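Local coordinates for protein prenylcyclase (Actinoplanes teichomyceticus, PDB 6IJ1) that probably acts as a prenyltransferase- or prenylcyclase-type enzyme on isoprenoid substrates, at residues A[14-25]-A[52-63]. Sequence-based numbering, arbitrary orientation.
Sequences VRRGVDFLLDRR and LVQLPHEAAGRA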
ATOM      1  N   VAL A  14     -11.536 -12.061 -11.165  1.00 20.17           N
ATOM      2  CA  VAL A  14     -11.853 -11.413  -9.892  1.00 18.32           C
ATOM      3  C   VAL A  14     -12.532 -12.393  -8.953  1.00 16.79           C
ATOM      4  O   VAL A  14     -12.215 -12.458  -7.763  1.00 20.09           O
ATOM      5  CB  VAL A  14     -12.700 -10.149 -10.141  1.00 20.05           C
ATOM      6  CG1 VAL A  14     -13.280  -9.588  -8.851  1.00 20.56           C
ATOM      7  CG2 VAL A  14     -11.851  -9.088 -10.786  1.00 23.02           C
ATOM      8  N   ARG A  15     -13.545 -13.114  -9.455  1.00 19.21           N
ATOM      9  CA  ARG A  15     -14.209 -14.106  -8.630  1.00 19.75           C
ATOM     10  C   ARG A  15     -13.234 -15.124  -8.038  1.00 18.39           C
ATOM     11  O   ARG A  15     -13.270 -15.399  -6.843  1.00 20.30           O
ATOM     12  CB  ARG A  15     -15.303 -14.816  -9.436  1.00 22.60           C
ATOM     13  CG  ARG A  15     -16.116 -15.799  -8.577  1.00 34.70           C
ATOM     14  CD  ARG A  15     -17.075 -16.659  -9.433  1.00 44.30           C
ATOM     15  NE  ARG A  15     -17.516 -15.911 -10.615  1.00 63.42           N
ATOM     16  CZ  ARG A  15     -17.099 -16.170 -11.859  1.00 61.13           C
ATOM     17  NH1 ARG A  15     -16.228 -17.158 -12.070  1.00 62.52           N
ATOM     18  NH2 ARG A  15     -17.529 -15.436 -12.885  1.00 47.36           N
ATOM     19  N   ARG A  16     -12.309 -15.632  -8.871  1.00 17.82           N
ATOM     20  CA  ARG A  16     -11.365 -16.631  -8.363  1.00 17.88           C
ATOM     21  C   ARG A  16     -10.370 -16.033  -7.349  1.00 19.05           C
ATOM     22  O   ARG A  16      -9.966 -16.709  -6.402  1.00 17.56           O
ATOM     23  CB  ARG A  16     -10.596 -17.246  -9.519  1.00 16.99           C
ATOM     24  CG  ARG A  16     -11.468 -18.238 -10.348  1.00 19.86           C
ATOM     25  CD  ARG A  16     -10.780 -18.537 -11.697  1.00 24.96           C
ATOM     26  NE  ARG A  16      -9.467 -19.079 -11.415  1.00 26.22           N
ATOM     27  CZ  ARG A  16      -8.439 -19.029 -12.252  1.00 28.72           C
ATOM     28  NH1 ARG A  16      -8.551 -18.510 -13.473  1.00 30.59           N
ATOM     29  NH2 ARG A  16      -7.271 -19.519 -11.872  1.00 31.41           N
ATOM     30  N   GLY A  17     -10.014 -14.760  -7.519  1.00 18.70           N
ATOM     31  CA  GLY A  17      -9.153 -14.104  -6.552  1.00 18.00           C
ATOM     32  C   GLY A  17      -9.862 -13.854  -5.236  1.00 16.08           C
ATOM     33  O   GLY A  17      -9.283 -13.987  -4.151  1.00 15.97           O
ATOM     34  N   VAL A  18     -11.166 -13.517  -5.317  1.00 17.92           N
ATOM     35  CA  VAL A  18     -11.966 -13.401  -4.102  1.00 17.69           C
ATOM     36  C   VAL A  18     -12.038 -14.730  -3.357  1.00 18.48           C
ATOM     37  O   VAL A  18     -11.829 -14.783  -2.144  1.00 20.37           O
ATOM     38  CB  VAL A  18     -13.379 -12.864  -4.428  1.00 18.48           C
ATOM     39  CG1 VAL A  18     -14.254 -12.958  -3.175  1.00 19.62           C
ATOM     40  CG2 VAL A  18     -13.271 -11.424  -4.847  1.00 20.29           C
ATOM     41  N   ASP A  19     -12.291 -15.834  -4.080  1.00 18.39           N
ATOM     42  CA  ASP A  19     -12.311 -17.131  -3.413  1.00 19.73           C
ATOM     43  C   ASP A  19     -10.964 -17.440  -2.773  1.00 19.27           C
ATOM     44  O   ASP A  19     -10.918 -17.986  -1.688  1.00 19.88           O
ATOM     45  CB  ASP A  19     -12.634 -18.240  -4.389  1.00 22.29           C
ATOM     46  CG  ASP A  19     -14.115 -18.234  -4.845  1.00 33.88           C
ATOM     47  OD1 ASP A  19     -14.986 -17.738  -4.102  1.00 39.33           O
ATOM     48  OD2 ASP A  19     -14.363 -18.739  -5.937  1.00 37.89           O
ATOM     49  N   PHE A  20      -9.844 -17.130  -3.450  1.00 18.32           N
ATOM     50  CA  PHE A  20      -8.537 -17.336  -2.811  1.00 18.07           C
ATOM     51  C   PHE A  20      -8.449 -16.567  -1.501  1.00 16.23           C
ATOM     52  O   PHE A  20      -8.065 -17.109  -0.476  1.00 18.87           O
ATOM     53  CB  PHE A  20      -7.414 -16.905  -3.775  1.00 16.75           C
ATOM     54  CG  PHE A  20      -6.046 -16.881  -3.132  1.00 17.44           C
ATOM     55  CD1 PHE A  20      -5.271 -18.022  -3.097  1.00 17.10           C
ATOM     56  CD2 PHE A  20      -5.534 -15.700  -2.568  1.00 17.44           C
ATOM     57  CE1 PHE A  20      -3.984 -17.995  -2.473  1.00 17.14           C
ATOM     58  CE2 PHE A  20      -4.259 -15.680  -1.979  1.00 17.61           C
ATOM     59  CZ  PHE A  20      -3.505 -16.805  -1.919  1.00 18.61           C
ATOM     60  N   LEU A  21      -8.833 -15.279  -1.508  1.00 16.74           N
ATOM     61  CA  LEU A  21      -8.650 -14.490  -0.295  1.00 17.65           C
ATOM     62  C   LEU A  21      -9.605 -14.938   0.815  1.00 17.93           C
ATOM     63  O   LEU A  21      -9.218 -15.024   1.968  1.00 19.09           O
ATOM     64  CB  LEU A  21      -8.866 -13.003  -0.589  1.00 19.08           C
ATOM     65  CG  LEU A  21      -7.775 -12.326  -1.447  1.00 14.28           C
ATOM     66  CD1 LEU A  21      -8.197 -10.920  -1.815  1.00 16.53           C
ATOM     67  CD2 LEU A  21      -6.458 -12.353  -0.658  1.00 16.91           C
ATOM     68  N   LEU A  22     -10.860 -15.231   0.475  1.00 18.60           N
ATOM     69  CA  LEU A  22     -11.776 -15.730   1.506  1.00 20.17           C
ATOM     70  C   LEU A  22     -11.304 -17.058   2.079  1.00 21.92           C
ATOM     71  O   LEU A  22     -11.438 -17.287   3.282  1.00 21.24           O
ATOM     72  CB  LEU A  22     -13.179 -15.864   0.916  1.00 21.34           C
ATOM     73  CG  LEU A  22     -13.842 -14.556   0.557  1.00 20.62           C
ATOM     74  CD1 LEU A  22     -15.197 -14.893  -0.157  1.00 25.87           C
ATOM     75  CD2 LEU A  22     -14.046 -13.657   1.781  1.00 24.36           C
ATOM     76  N   ASP A  23     -10.763 -17.959   1.237  1.00 20.22           N
ATOM     77  CA  ASP A  23     -10.263 -19.231   1.761  1.00 20.73           C
ATOM     78  C   ASP A  23      -9.043 -19.066   2.636  1.00 22.82           C
ATOM     79  O   ASP A  23      -8.754 -19.955   3.461  1.00 23.87           O
ATOM     80  CB  ASP A  23      -9.954 -20.191   0.609  1.00 22.39           C
ATOM     81  CG  ASP A  23     -11.220 -20.719  -0.062  1.00 41.12           C
ATOM     82  OD1 ASP A  23     -12.323 -20.477   0.484  1.00 48.98           O
ATOM     83  OD2 ASP A  23     -11.122 -21.381  -1.121  1.00 47.96           O
ATOM     84  N   ARG A  24      -8.313 -17.955   2.523  1.00 19.33           N
ATOM     85  CA  ARG A  24      -7.133 -17.744   3.347  1.00 21.54           C
ATOM     86  C   ARG A  24      -7.424 -16.926   4.612  1.00 21.45           C
ATOM     87  O   ARG A  24      -6.497 -16.564   5.345  1.00 21.90           O
ATOM     88  CB  ARG A  24      -6.012 -17.069   2.510  1.00 22.69           C
ATOM     89  CG  ARG A  24      -5.500 -17.765   1.235  1.00 32.80           C
ATOM     90  CD  ARG A  24      -5.075 -19.108   1.530  1.00 32.73           C
ATOM     91  NE  ARG A  24      -4.542 -19.914   0.409  1.00 41.10           N
ATOM     92  CZ  ARG A  24      -5.274 -20.438  -0.578  1.00 39.31           C
ATOM     93  NH1 ARG A  24      -6.576 -20.139  -0.678  1.00 36.83           N
ATOM     94  NH2 ARG A  24      -4.694 -21.235  -1.500  1.00 38.17           N
ATOM     95  N   ARG A  25      -8.692 -16.641   4.916  1.00 22.18           N
ATOM     96  CA  ARG A  25      -9.015 -16.055   6.223  1.00 21.19           C
ATOM     97  C   ARG A  25      -8.573 -16.949   7.369  1.00 26.73           C
ATOM     98  O   ARG A  25      -8.685 -18.178   7.295  1.00 26.62           O
ATOM     99  CB  ARG A  25     -10.528 -15.865   6.353  1.00 21.81           C
ATOM    100  CG  ARG A  25     -11.097 -14.636   5.658  1.00 21.76           C
ATOM    101  CD  ARG A  25     -12.640 -14.660   5.697  1.00 21.57           C
ATOM    102  NE  ARG A  25     -13.147 -15.787   4.925  1.00 20.34           N
ATOM    103  CZ  ARG A  25     -14.457 -16.073   4.839  1.00 27.06           C
ATOM    104  NH1 ARG A  25     -15.344 -15.311   5.501  1.00 28.72           N
ATOM    105  NH2 ARG A  25     -14.870 -17.101   4.135  1.00 29.51           N
ATOM    106  N   LEU A  52     -11.638  -5.848  -0.794  1.00 17.82           N
ATOM    107  CA  LEU A  52     -12.819  -6.706  -0.863  1.00 16.67           C
ATOM    108  C   LEU A  52     -14.094  -5.877  -0.785  1.00 17.06           C
ATOM    109  O   LEU A  52     -15.057  -6.208  -1.459  1.00 21.65           O
ATOM    110  CB  LEU A  52     -12.775  -7.755   0.248  1.00 16.47           C
ATOM    111  CG  LEU A  52     -11.744  -8.880   0.065  1.00 18.52           C
ATOM    112  CD1 LEU A  52     -11.727  -9.808   1.258  1.00 22.01           C
ATOM    113  CD2 LEU A  52     -12.017  -9.676  -1.210  1.00 20.03           C
ATOM    114  N   VAL A  53     -14.123  -4.805   0.018  1.00 17.49           N
ATOM    115  CA  VAL A  53     -15.406  -4.092   0.128  1.00 19.05           C
ATOM    116  C   VAL A  53     -15.739  -3.309  -1.133  1.00 22.61           C
ATOM    117  O   VAL A  53     -16.880  -2.839  -1.275  1.00 23.35           O
ATOM    118  CB  VAL A  53     -15.471  -3.145   1.364  1.00 17.58           C
ATOM    119  CG1 VAL A  53     -15.334  -3.892   2.691  1.00 19.56           C
ATOM    120  CG2 VAL A  53     -14.471  -1.974   1.291  1.00 18.66           C
ATOM    121  N   GLN A  54     -14.819  -3.183  -2.090  1.00 18.78           N
ATOM    122  CA  GLN A  54     -15.053  -2.493  -3.354  1.00 20.27           C
ATOM    123  C   GLN A  54     -15.428  -3.426  -4.503  1.00 25.52           C
ATOM    124  O   GLN A  54     -15.669  -2.937  -5.619  1.00 29.15           O
ATOM    125  CB  GLN A  54     -13.814  -1.713  -3.754  1.00 21.42           C
ATOM    126  CG  GLN A  54     -13.414  -0.666  -2.750  1.00 18.99           C
ATOM    127  CD  GLN A  54     -12.102  -0.020  -3.167  1.00 24.82           C
ATOM    128  OE1 GLN A  54     -12.008   0.603  -4.244  1.00 26.20           O
ATOM    129  NE2 GLN A  54     -11.046  -0.250  -2.371  1.00 21.20           N
ATOM    130  N   LEU A  55     -15.452  -4.742  -4.289  1.00 23.47           N
ATOM    131  CA  LEU A  55     -15.713  -5.720  -5.332  1.00 26.36           C
ATOM    132  C   LEU A  55     -17.185  -6.089  -5.328  1.00 26.08           C
ATOM    133  O   LEU A  55     -17.826  -6.107  -4.280  1.00 26.81           O
ATOM    134  CB  LEU A  55     -14.870  -6.975  -5.117  1.00 23.70           C
ATOM    135  CG  LEU A  55     -13.366  -6.638  -5.175  1.00 21.15           C
ATOM    136  CD1 LEU A  55     -12.552  -7.907  -4.967  1.00 22.79           C
ATOM    137  CD2 LEU A  55     -12.983  -5.953  -6.480  1.00 23.06           C
ATOM    138  N   PRO A  56     -17.729  -6.433  -6.497  1.00 29.18           N
ATOM    139  CA  PRO A  56     -19.170  -6.732  -6.592  1.00 35.01           C
ATOM    140  C   PRO A  56     -19.482  -8.189  -6.258  1.00 30.36           C
ATOM    141  O   PRO A  56     -19.948  -8.982  -7.101  1.00 36.76           O
ATOM    142  CB  PRO A  56     -19.471  -6.379  -8.052  1.00 33.82           C
ATOM    143  CG  PRO A  56     -18.204  -6.814  -8.791  1.00 33.75           C
ATOM    144  CD  PRO A  56     -17.066  -6.425  -7.816  1.00 30.97           C
ATOM    145  N   HIS A  57     -19.237  -8.563  -5.002  1.00 25.69           N
ATOM    146  CA  HIS A  57     -19.440  -9.930  -4.544  1.00 26.72           C
ATOM    147  C   HIS A  57     -19.890  -9.844  -3.097  1.00 28.31           C
ATOM    148  O   HIS A  57     -19.196  -9.274  -2.254  1.00 25.95           O
ATOM    149  CB  HIS A  57     -18.143 -10.779  -4.719  1.00 28.09           C
ATOM    150  CG  HIS A  57     -17.767 -11.015  -6.162  1.00 36.28           C
ATOM    151  ND1 HIS A  57     -18.430 -11.916  -6.976  1.00 41.78           N
ATOM    152  CD2 HIS A  57     -16.825 -10.431  -6.948  1.00 38.92           C
ATOM    153  CE1 HIS A  57     -17.898 -11.896  -8.187  1.00 39.73           C
ATOM    154  NE2 HIS A  57     -16.926 -10.999  -8.200  1.00 35.26           N
ATOM    155  N   GLU A  58     -21.081 -10.357  -2.793  1.00 27.00           N
ATOM    156  CA  GLU A  58     -21.620 -10.122  -1.465  1.00 25.96           C
ATOM    157  C   GLU A  58     -20.733 -10.721  -0.373  1.00 25.84           C
ATOM    158  O   GLU A  58     -20.585 -10.131   0.710  1.00 26.50           O
ATOM    159  CB  GLU A  58     -23.065 -10.652  -1.377  1.00 36.51           C
ATOM    160  CG  GLU A  58     -23.226 -12.136  -1.616  1.00 57.58           C
ATOM    161  CD  GLU A  58     -24.691 -12.611  -1.550  1.00 78.88           C
ATOM    162  OE1 GLU A  58     -25.586 -11.801  -1.183  1.00 70.03           O
ATOM    163  OE2 GLU A  58     -24.938 -13.801  -1.873  1.00 79.14           O
ATOM    164  N   ALA A  59     -20.129 -11.891  -0.627  1.00 28.77           N
ATOM    165  CA  ALA A  59     -19.290 -12.514   0.390  1.00 24.64           C
ATOM    166  C   ALA A  59     -18.022 -11.691   0.664  1.00 21.65           C
ATOM    167  O   ALA A  59     -17.518 -11.677   1.798  1.00 23.97           O
ATOM    168  CB  ALA A  59     -18.870 -13.919  -0.047  1.00 26.71           C
ATOM    169  N   ALA A  60     -17.514 -11.035  -0.364  1.00 22.36           N
ATOM    170  CA  ALA A  60     -16.383 -10.132  -0.186  1.00 22.74           C
ATOM    171  C   ALA A  60     -16.739  -8.966   0.724  1.00 20.95           C
ATOM    172  O   ALA A  60     -16.002  -8.629   1.660  1.00 21.78           O
ATOM    173  CB  ALA A  60     -15.934  -9.591  -1.545  1.00 19.31           C
ATOM    174  N   GLY A  61     -17.906  -8.357   0.484  1.00 22.10           N
ATOM    175  CA  GLY A  61     -18.315  -7.238   1.318  1.00 22.31           C
ATOM    176  C   GLY A  61     -18.552  -7.653   2.753  1.00 20.13           C
ATOM    177  O   GLY A  61     -18.203  -6.933   3.696  1.00 21.71           O
ATOM    178  N   ARG A  62     -19.149  -8.831   2.950  1.00 20.80           N
ATOM    179  CA  ARG A  62     -19.355  -9.329   4.304  1.00 23.84           C
ATOM    180  C   ARG A  62     -18.035  -9.550   5.028  1.00 19.84           C
ATOM    181  O   ARG A  62     -17.890  -9.197   6.198  1.00 21.04           O
ATOM    182  CB  ARG A  62     -20.152 -10.647   4.263  1.00 27.16           C
ATOM    183  CG  ARG A  62     -21.672 -10.487   4.214  1.00 39.33           C
ATOM    184  CD  ARG A  62     -22.347 -11.857   4.404  1.00 35.06           C
ATOM    185  NE  ARG A  62     -22.651 -12.459   3.120  1.00 51.63           N
ATOM    186  CZ  ARG A  62     -22.092 -13.569   2.649  1.00 53.35           C
ATOM    187  NH1 ARG A  62     -21.185 -14.233   3.367  1.00 46.17           N
ATOM    188  NH2 ARG A  62     -22.454 -14.015   1.450  1.00 54.60           N
ATOM    189  N   ALA A  63     -17.044 -10.112   4.326  1.00 20.96           N
ATOM    190  CA  ALA A  63     -15.776 -10.399   4.966  1.00 22.54           C
ATOM    191  C   ALA A  63     -15.019  -9.118   5.270  1.00 18.98           C
ATOM    192  O   ALA A  63     -14.394  -9.002   6.317  1.00 20.36           O
ATOM    193  CB  ALA A  63     -14.951 -11.316   4.072  1.00 22.36           C
TER
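Val18, Leu22, Leu52, Leu55, His57 and Ala63 make a mostly apolar packing contact near the periphery of this chain, whose regular structure is almost all helix, joining helix 10-23 to the turn after helix 42-52 and the start of helix 58-71. The helix axes, over residues 14-23 and 58-63, approach to 10.4 Å and diverge by 36°. Val18 works in the middle with both methyls: CG2 lies 3.6 Å from Leu55 CD1, the two side chains pointing opposite ways as they pass, while CG1, anti to the backbone N (chi1 171°), faces the methyl of Ala60. Leu22 forks over the small residues of helix 58-71, its CD1 3.8 Å from Ala59 CB and its CD2 a tight 3.4 Å from Ala63 CB. The Arg25 guanidinium lays one face over that same CD2, held there by a nearly straight bond from NE to Leu22 O (2.8 Å, 169°). Deeper in, Leu21 CD1 meets Leu52 CD2, with helix 327-341 beyond Leu21. At the other end His57, the N-cap residue of helix 58-71, takes Val14 CG1 at its ring edge, 4.0 Å from NE2, with Arg15 CB approaching obliquely near CE1. Replacing His57 by alanine removes the ring and would probably leave a gap beside Val14, Arg15 and Val18. No hydrogen bond spans the two segments, so their fit rests on side-chain shape and buried apolar surface.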